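PDB 5CWW: nucleoporin NUP82 from Chaetomium thermophilum, which probably serves as a structural component of the nuclear pore complex and as a docking partner for transport factors, here represented by its N-terminal beta-propeller domain. Local coordinates for residues B[46-51]-B[57-62]; B[577-580]-B[585-588]. All blocks are in the same frame, centred on the assembly; numbering follows the deposited sequence.

Contact 1. Residues B[46-51]-B[57-62]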
# COMPACT_ATOMS: atom_id res chain seq x y z
N ARG B 46 1.50 -10.03 -10.52
CA ARG B 46 2.51 -11.04 -10.81
C ARG B 46 3.91 -10.44 -10.82
O ARG B 46 4.44 -10.09 -11.88
CB ARG B 46 2.22 -11.72 -12.16
CG ARG B 46 3.15 -12.90 -12.45
CD ARG B 46 2.94 -13.46 -13.85
NE ARG B 46 3.78 -14.63 -14.08
CZ ARG B 46 4.34 -14.95 -15.25
NH1 ARG B 46 4.14 -14.20 -16.33
NH2 ARG B 46 5.09 -16.04 -15.34
N ARG B 47 4.49 -10.31 -9.63
CA ARG B 47 5.87 -9.85 -9.49
C ARG B 47 6.78 -11.06 -9.34
O ARG B 47 7.45 -11.23 -8.31
CB ARG B 47 6.00 -8.92 -8.28
CG ARG B 47 5.13 -7.68 -8.39
CD ARG B 47 5.48 -6.65 -7.33
NE ARG B 47 4.65 -5.45 -7.46
CZ ARG B 47 4.86 -4.49 -8.35
NH1 ARG B 47 5.87 -4.57 -9.21
NH2 ARG B 47 4.05 -3.44 -8.40
N THR B 48 6.81 -11.90 -10.37
CA THR B 48 7.46 -13.20 -10.29
C THR B 48 8.95 -13.15 -10.63
O THR B 48 9.61 -14.19 -10.69
CB THR B 48 6.77 -14.20 -11.23
OG1 THR B 48 6.51 -13.57 -12.49
CG2 THR B 48 5.45 -14.65 -10.62
N ILE B 49 9.49 -11.95 -10.84
CA ILE B 49 10.91 -11.77 -11.11
C ILE B 49 11.51 -10.76 -10.14
O ILE B 49 10.98 -9.67 -9.95
CB ILE B 49 11.19 -11.31 -12.55
CG1 ILE B 49 10.62 -12.33 -13.55
CG2 ILE B 49 12.69 -11.14 -12.78
CD1 ILE B 49 10.73 -11.91 -15.01
N ALA B 50 12.62 -11.15 -9.52
CA ALA B 50 13.39 -10.27 -8.64
C ALA B 50 14.86 -10.40 -8.99
O ALA B 50 15.26 -11.35 -9.65
CB ALA B 50 13.14 -10.62 -7.18
N ARG B 51 15.68 -9.44 -8.54
CA ARG B 51 17.08 -9.41 -8.94
C ARG B 51 18.01 -8.82 -7.89
O ARG B 51 17.59 -8.09 -7.00
CB ARG B 51 17.25 -8.61 -10.23
CG ARG B 51 16.96 -7.12 -10.05
CD ARG B 51 17.33 -6.33 -11.29
NE ARG B 51 18.78 -6.15 -11.42
CZ ARG B 51 19.47 -5.12 -10.94
NH1 ARG B 51 18.86 -4.14 -10.28
NH2 ARG B 51 20.78 -5.06 -11.13
N PHE B 57 15.84 -14.00 -9.81
CA PHE B 57 15.06 -15.07 -9.19
C PHE B 57 13.69 -15.11 -9.86
O PHE B 57 12.96 -14.12 -9.83
CB PHE B 57 14.92 -14.84 -7.68
CG PHE B 57 16.24 -14.77 -6.96
CD1 PHE B 57 17.00 -13.61 -6.97
CD2 PHE B 57 16.72 -15.88 -6.28
CE1 PHE B 57 18.21 -13.55 -6.31
CE2 PHE B 57 17.93 -15.82 -5.61
CZ PHE B 57 18.68 -14.66 -5.63
N VAL B 58 13.37 -16.24 -10.47
CA VAL B 58 12.16 -16.37 -11.27
C VAL B 58 11.20 -17.40 -10.69
O VAL B 58 11.47 -18.60 -10.70
CB VAL B 58 12.51 -16.78 -12.72
CG1 VAL B 58 11.25 -16.79 -13.59
CG2 VAL B 58 13.56 -15.84 -13.30
N ALA B 59 10.07 -16.91 -10.18
CA ALA B 59 9.06 -17.79 -9.61
C ALA B 59 8.30 -18.51 -10.72
O ALA B 59 7.76 -17.88 -11.63
CB ALA B 59 8.10 -16.99 -8.74
N CYS B 60 8.27 -19.83 -10.64
CA CYS B 60 7.51 -20.66 -11.56
C CYS B 60 6.74 -21.71 -10.77
O CYS B 60 7.26 -22.79 -10.50
CB CYS B 60 8.43 -21.31 -12.60
SG CYS B 60 9.31 -20.10 -13.61
N GLY B 61 5.51 -21.38 -10.40
CA GLY B 61 4.71 -22.27 -9.59
C GLY B 61 5.15 -22.22 -8.14
O GLY B 61 5.12 -21.16 -7.52
N LYS B 62 5.57 -23.36 -7.60
CA LYS B 62 5.98 -23.45 -6.20
C LYS B 62 7.50 -23.47 -6.03
O LYS B 62 8.00 -23.82 -4.96
CB LYS B 62 5.38 -24.70 -5.56
CG LYS B 62 3.86 -24.73 -5.53
CD LYS B 62 3.35 -25.98 -4.84
CE LYS B 62 1.83 -25.98 -4.72
NZ LYS B 62 1.16 -25.93 -6.04
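T48 turns its hydroxyl between backbone N and carbonyl carbon (chi1 44°), which leaves CG2 beside its own N, where it meets the A59 methyl. T48 CG2 lies 4.0 Å from A59 CB, an ordinary van der Waals contact, and alanine suits this place because its small methyl fits between T48 and L120, touching both. F57, with CG anti to its carbonyl carbon (chi1 -59°), brings one edge of its ring to the opposite strand: A50 O sits near the ring plane, 3.9 Å from F57 CD1. The same oxygen accepts the F57 N-H, and this short bond (F57 N to A50 O, 2.7 Å) arrives tilted 29° from the carbonyl plane. A50 N returns a bond to F57 O at 3.0 Å, completing a hydrogen-bonded antiparallel pair. Further along, A59 N reaches T48 O at 2.8 Å. Between these bonds stands the non-hydrogen-bonded pair I49 and V58, where I49 CA approaches F57 O at 3.4 Å in a CA-H...O contact. Beta-branched I49 and V58 suit the extended backbone and share one face; A50 and F57 occupy the other, against L120 and M122, and the F57 ring also stacks with W66. This is a beta hairpin within a four-stranded antiparallel propeller blade.

Contact 2. Residues B[577-580]-B[585-588]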
# COMPACT_ATOMS: atom_id res chain seq x y z
N ILE B 577 15.34 -4.19 -19.97
CA ILE B 577 14.19 -4.62 -19.18
C ILE B 577 14.06 -6.13 -19.25
O ILE B 577 14.31 -6.73 -20.30
CB ILE B 577 12.89 -3.99 -19.67
CG1 ILE B 577 12.98 -2.47 -19.60
CG2 ILE B 577 11.70 -4.47 -18.85
CD1 ILE B 577 12.05 -1.82 -20.54
N LEU B 578 13.65 -6.73 -18.15
CA LEU B 578 13.41 -8.16 -18.09
C LEU B 578 11.97 -8.43 -17.69
O LEU B 578 11.48 -7.92 -16.68
CB LEU B 578 14.38 -8.83 -17.11
CG LEU B 578 14.29 -10.36 -17.02
CD1 LEU B 578 14.66 -11.00 -18.35
CD2 LEU B 578 15.18 -10.87 -15.90
N SER B 579 11.27 -9.23 -18.50
CA SER B 579 9.94 -9.72 -18.15
C SER B 579 9.84 -11.16 -18.60
O SER B 579 10.84 -11.77 -18.97
CB SER B 579 8.85 -8.86 -18.79
OG SER B 579 7.56 -9.26 -18.36
N ALA B 580 8.63 -11.72 -18.58
CA ALA B 580 8.45 -13.11 -18.98
C ALA B 580 6.99 -13.47 -19.16
O ALA B 580 6.12 -12.95 -18.45
CB ALA B 580 9.10 -14.05 -17.97
N PRO B 585 10.97 -15.85 -22.04
CA PRO B 585 11.47 -14.60 -21.47
C PRO B 585 11.25 -13.40 -22.38
O PRO B 585 10.95 -13.56 -23.56
CB PRO B 585 12.96 -14.87 -21.31
CG PRO B 585 13.28 -15.78 -22.44
CD PRO B 585 12.05 -16.62 -22.69
N ILE B 586 11.40 -12.21 -21.81
CA ILE B 586 11.35 -10.97 -22.56
C ILE B 586 12.49 -10.08 -22.07
O ILE B 586 12.44 -9.57 -20.95
CB ILE B 586 10.00 -10.24 -22.40
CG1 ILE B 586 8.86 -11.14 -22.90
CG2 ILE B 586 10.01 -8.92 -23.15
CD1 ILE B 586 7.47 -10.59 -22.61
N ALA B 587 13.51 -9.92 -22.90
CA ALA B 587 14.68 -9.11 -22.56
C ALA B 587 14.96 -8.10 -23.67
O ALA B 587 15.59 -8.43 -24.68
CB ALA B 587 15.88 -10.00 -22.33
N LEU B 588 14.50 -6.87 -23.46
CA LEU B 588 14.64 -5.81 -24.45
C LEU B 588 15.67 -4.78 -24.01
O LEU B 588 15.55 -4.17 -22.95
CB LEU B 588 13.28 -5.14 -24.68
CG LEU B 588 12.16 -6.11 -25.04
CD1 LEU B 588 10.82 -5.40 -25.11
CD2 LEU B 588 12.45 -6.82 -26.36
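Four backbone hydrogen bonds tie I577 and S579 to L588 and I586, two for each pair. The S579 pair is uneven. S579 N meets I586 O at 2.7 Å, lying in the carbonyl plane, whereas I586 N approaches S579 O at 2.9 Å from well above that plane, 56° out of it. In the other pair, I577 N reaches L588 O at 3.0 Å, and the L588 N-H gives the longer return bond to I577 O. CA-H...O contacts fill the intervals, with A587 CA 3.3 Å from I577 O and L578 CA similarly close to I586 O. P585 faces A580 in a non-hydrogen-bonded pair, so this pairing asks no N-H of the proline.

Among the side chains, S579 CB and I586 CB lie 4.0 Å apart on one face. S579 OG, anti to its backbone N (chi1 -175°), hydrogen-bonds A563 O, so the small hydroxyl has a partner in this buried place. On the other face L578 CD1 touches A587 CB at 4.3 Å; the alanine adds little bulk beside the branched leucine.

The two faces have different neighbours. I577, I586 and L588 offer their hydrocarbon to strand 548-554, meeting I552 and F553, while L578 and A580 rest on I49. The result is a beta hairpin in the last propeller blade, flanked by strand 566-570 and, on its other edge, the N-terminal segment at F7, with adjoining blades against its faces.

In the fold
Contacts 1 and 2 lie on the same side of the chain's centre, with their own centres about 13 Å apart, and they join sequence ends: the first hairpin belongs to the first blade, the second to the last. I49 is the main apolar bridge, its CD1 lying 4.0 Å from A580 CB, while I49 CG2 is equally near L578 CD2. A polar approach accompanies it, R46 NH1 lying 3.2 Å from A580 O, at best a weak interaction. First and last blades thus pack side by side, as ring closure in a seven-bladed propeller requires. A backbone hydrogen bond between A587 and F7 also brings the N-terminal segment to the last blade.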